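PDB 3KZT: DUF3828 domain-containing protein from Bacteroides thetaiotaomicron, which is of unknown function but in its natural full-length form is probably a lipoprotein anchored to a membrane. Local coordinates for residues D33-Y38 and I56-L61. Numbering follows the deposited sequence.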
ATOM      1  N   ASP A  33       3.525   8.080   1.691  1.00 13.97           N
ATOM      2  CA  ASP A  33       2.176   8.012   1.045  1.00 14.29           C
ATOM      3  C   ASP A  33       2.276   7.887  -0.452  1.00 13.99           C
ATOM      4  O   ASP A  33       1.506   7.138  -1.054  1.00 13.75           O
ATOM      5  CB  ASP A  33       1.323   9.260   1.340  1.00 14.25           C
ATOM      6  CG  ASP A  33       0.929   9.397   2.805  1.00 15.30           C
ATOM      7  OD1 ASP A  33       1.124   8.459   3.606  1.00 17.95           O
ATOM      8  OD2 ASP A  33       0.432  10.476   3.148  1.00 16.34           O
ATOM      9  N   PHE A  34       3.183   8.663  -1.058  1.00 14.21           N
ATOM     10  CA  PHE A  34       3.425   8.565  -2.501  1.00 14.22           C
ATOM     11  C   PHE A  34       3.852   7.152  -2.917  1.00 14.30           C
ATOM     12  O   PHE A  34       3.240   6.571  -3.814  1.00 14.33           O
ATOM     13  CB  PHE A  34       4.481   9.582  -2.989  1.00 14.09           C
ATOM     14  CG  PHE A  34       4.947   9.316  -4.379  1.00 13.94           C
ATOM     15  CD1 PHE A  34       4.032   9.290  -5.437  1.00 13.98           C
ATOM     16  CD2 PHE A  34       6.297   9.043  -4.651  1.00 13.23           C
ATOM     17  CE1 PHE A  34       4.449   9.007  -6.737  1.00 13.23           C
ATOM     18  CE2 PHE A  34       6.721   8.768  -5.961  1.00 12.95           C
ATOM     19  CZ  PHE A  34       5.796   8.747  -6.997  1.00 13.05           C
ATOM     20  N   TYR A  35       4.893   6.621  -2.267  1.00 14.51           N
ATOM     21  CA  TYR A  35       5.430   5.283  -2.614  1.00 14.48           C
ATOM     22  C   TYR A  35       4.462   4.129  -2.374  1.00 14.66           C
ATOM     23  O   TYR A  35       4.410   3.204  -3.181  1.00 14.73           O
ATOM     24  CB  TYR A  35       6.809   5.019  -1.955  1.00 14.62           C
ATOM     25  CG  TYR A  35       7.937   5.568  -2.782  1.00 14.14           C
ATOM     26  CD1 TYR A  35       8.331   6.904  -2.672  1.00 13.98           C
ATOM     27  CD2 TYR A  35       8.595   4.764  -3.709  1.00 14.02           C
ATOM     28  CE1 TYR A  35       9.356   7.425  -3.456  1.00 14.60           C
ATOM     29  CE2 TYR A  35       9.620   5.264  -4.495  1.00 14.10           C
ATOM     30  CZ  TYR A  35      10.005   6.598  -4.368  1.00 14.74           C
ATOM     31  OH  TYR A  35      11.018   7.108  -5.136  1.00 15.05           O
ATOM     32  N   GLU A  36       3.691   4.189  -1.289  1.00 14.83           N
ATOM     33  CA  GLU A  36       2.656   3.164  -1.026  1.00 15.07           C
ATOM     34  C   GLU A  36       1.509   3.225  -2.049  1.00 14.63           C
ATOM     35  O   GLU A  36       1.071   2.179  -2.544  1.00 14.31           O
ATOM     36  CB  GLU A  36       2.141   3.248   0.406  1.00 15.33           C
ATOM     37  CG  GLU A  36       3.166   2.721   1.401  1.00 17.28           C
ATOM     38  CD  GLU A  36       2.886   3.093   2.838  1.00 20.43           C
ATOM     39  OE1 GLU A  36       1.735   3.488   3.180  1.00 22.18           O
ATOM     40  OE2 GLU A  36       3.837   2.982   3.645  1.00 24.36           O
ATOM     41  N   ALA A  37       1.054   4.446  -2.370  1.00 14.28           N
ATOM     42  CA  ALA A  37       0.002   4.667  -3.392  1.00 13.88           C
ATOM     43  C   ALA A  37       0.481   4.257  -4.788  1.00 13.64           C
ATOM     44  O   ALA A  37      -0.221   3.550  -5.502  1.00 13.35           O
ATOM     45  CB  ALA A  37      -0.428   6.129  -3.401  1.00 13.58           C
ATOM     46  N   TYR A  38       1.685   4.713  -5.148  1.00 13.59           N
ATOM     47  CA  TYR A  38       2.310   4.393  -6.443  1.00 13.58           C
ATOM     48  C   TYR A  38       2.550   2.881  -6.616  1.00 13.40           C
ATOM     49  O   TYR A  38       2.233   2.324  -7.661  1.00 13.02           O
ATOM     50  CB  TYR A  38       3.626   5.168  -6.609  1.00 13.44           C
ATOM     51  CG  TYR A  38       4.204   5.112  -7.995  1.00 13.88           C
ATOM     52  CD1 TYR A  38       3.539   5.719  -9.064  1.00 13.93           C
ATOM     53  CD2 TYR A  38       5.439   4.489  -8.247  1.00 13.96           C
ATOM     54  CE1 TYR A  38       4.061   5.683 -10.355  1.00 13.69           C
ATOM     55  CE2 TYR A  38       5.971   4.448  -9.537  1.00 13.31           C
ATOM     56  CZ  TYR A  38       5.277   5.054 -10.584  1.00 13.66           C
ATOM     57  OH  TYR A  38       5.779   5.030 -11.849  1.00 12.26           O
ATOM     58  N   ILE A  56      -1.200   9.491  -9.721  1.00 14.93           N
ATOM     59  CA  ILE A  56      -0.424   9.614  -8.482  1.00 15.02           C
ATOM     60  C   ILE A  56       0.811  10.516  -8.685  1.00 15.21           C
ATOM     61  O   ILE A  56       1.100  11.364  -7.833  1.00 15.33           O
ATOM     62  CB  ILE A  56      -0.017   8.218  -7.935  1.00 15.10           C
ATOM     63  CG1 ILE A  56      -1.261   7.459  -7.446  1.00 15.08           C
ATOM     64  CG2 ILE A  56       0.962   8.344  -6.778  1.00 14.95           C
ATOM     65  CD1 ILE A  56      -1.049   5.979  -7.362  1.00 15.36           C
ATOM     66  N   LYS A  57       1.510  10.343  -9.816  1.00 15.26           N
ATOM     67  CA  LYS A  57       2.654  11.222 -10.176  1.00 15.52           C
ATOM     68  C   LYS A  57       2.212  12.679 -10.379  1.00 15.58           C
ATOM     69  O   LYS A  57       2.918  13.598  -9.967  1.00 15.95           O
ATOM     70  CB  LYS A  57       3.399  10.702 -11.426  1.00 15.47           C
ATOM     71  CG  LYS A  57       4.176   9.419 -11.176  1.00 15.33           C
ATOM     72  CD  LYS A  57       4.490   8.645 -12.469  1.00 15.73           C
ATOM     73  CE  LYS A  57       5.556   9.305 -13.319  1.00 15.45           C
ATOM     74  NZ  LYS A  57       5.783   8.558 -14.616  1.00 14.90           N
ATOM     75  N   GLN A  58       1.043  12.880 -10.988  1.00 15.75           N
ATOM     76  CA  GLN A  58       0.459  14.246 -11.146  1.00 15.98           C
ATOM     77  C   GLN A  58       0.143  14.893  -9.761  1.00 15.59           C
ATOM     78  O   GLN A  58       0.325  16.111  -9.593  1.00 15.52           O
ATOM     79  CB  GLN A  58      -0.813  14.208 -12.025  1.00 16.11           C
ATOM     80  CG  GLN A  58      -0.592  13.702 -13.509  1.00 17.35           C
ATOM     81  CD  GLN A  58      -0.271  14.773 -14.528  1.00 19.00           C
ATOM     82  OE1 GLN A  58       0.113  15.908 -14.191  1.00 20.71           O
ATOM     83  NE2 GLN A  58      -0.407  14.409 -15.807  1.00 19.53           N
ATOM     84  N   LYS A  59      -0.286  14.062  -8.788  1.00 15.30           N
ATOM     85  CA  LYS A  59      -0.621  14.537  -7.435  0.50 15.19           C
ATOM     86  C   LYS A  59       0.619  14.865  -6.600  1.00 15.06           C
ATOM     87  O   LYS A  59       0.728  15.976  -6.050  1.00 14.99           O
ATOM     88  CB  LYS A  59      -1.483  13.490  -6.690  0.50 15.22           C
ATOM     89  CG  LYS A  59      -1.882  13.899  -5.247  0.50 15.43           C
ATOM     90  CD  LYS A  59      -3.035  13.069  -4.706  0.50 15.59           C
ATOM     91  CE  LYS A  59      -3.400  13.505  -3.287  0.50 15.60           C
ATOM     92  NZ  LYS A  59      -3.790  14.942  -3.228  0.50 15.60           N
ATOM     93  N   PHE A  60       1.533  13.896  -6.496  1.00 14.63           N
ATOM     94  CA  PHE A  60       2.714  14.003  -5.617  1.00 14.40           C
ATOM     95  C   PHE A  60       3.995  14.659  -6.170  1.00 14.66           C
ATOM     96  O   PHE A  60       4.801  15.151  -5.376  1.00 14.62           O
ATOM     97  CB  PHE A  60       3.044  12.625  -5.041  1.00 14.35           C
ATOM     98  CG  PHE A  60       2.039  12.130  -4.031  1.00 13.83           C
ATOM     99  CD1 PHE A  60       2.124  12.536  -2.695  1.00 13.87           C
ATOM    100  CD2 PHE A  60       1.026  11.246  -4.395  1.00 13.70           C
ATOM    101  CE1 PHE A  60       1.204  12.084  -1.746  1.00 13.34           C
ATOM    102  CE2 PHE A  60       0.105  10.787  -3.450  1.00 13.12           C
ATOM    103  CZ  PHE A  60       0.198  11.206  -2.123  1.00 13.36           C
ATOM    104  N   LEU A  61       4.183  14.665  -7.500  1.00 14.84           N
ATOM    105  CA  LEU A  61       5.408  15.220  -8.136  1.00 14.86           C
ATOM    106  C   LEU A  61       5.127  16.540  -8.865  1.00 14.98           C
ATOM    107  O   LEU A  61       4.014  16.749  -9.362  1.00 15.27           O
ATOM    108  CB  LEU A  61       6.004  14.208  -9.131  1.00 14.69           C
ATOM    109  CG  LEU A  61       6.094  12.733  -8.702  1.00 14.56           C
ATOM    110  CD1 LEU A  61       6.786  11.912  -9.792  1.00 13.98           C
ATOM    111  CD2 LEU A  61       6.797  12.547  -7.399  1.00 13.45           C
TER
HETATM  112  O   HOH W   1       7.713   6.606 -13.578  1.00 17.63           O
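Antiparallel at 171°, segments 33-38 of helix 13-41 and 56-60 of helix 47-60 run with their axes 10.4 Å apart, a spacing wide enough for aromatic rings between them. Asp33 brings its CB to 4.1 Å from CZ of Phe60, while its carboxylate lies farther from the ring. Phe34 fills the centre: its CB sits over the Phe60 ring in a CH-pi contact, its CD1 comes within 3.5 Å of both Ile56 CG2 and Phe60 CB, and Leu61 CD2 covers one face of its ring. One turn on, Ala37 is small enough to admit Ile56, whose CD1 reaches 3.2 Å from Ala37 O; Met43 of the second subunit also packs on Ala37. Tyr38 CE1 meets CD of Lys57 at 3.7 Å, while its OH hydrogen-bonds to Asp79. A water gives a hydrogen bond to Tyr38 OH (3.0 Å) and accepts one from Lys57 NZ (2.9 Å). With no direct hydrogen bond between the segments, this helical hairpin is held by apolar shape matching, its polar link carried by water.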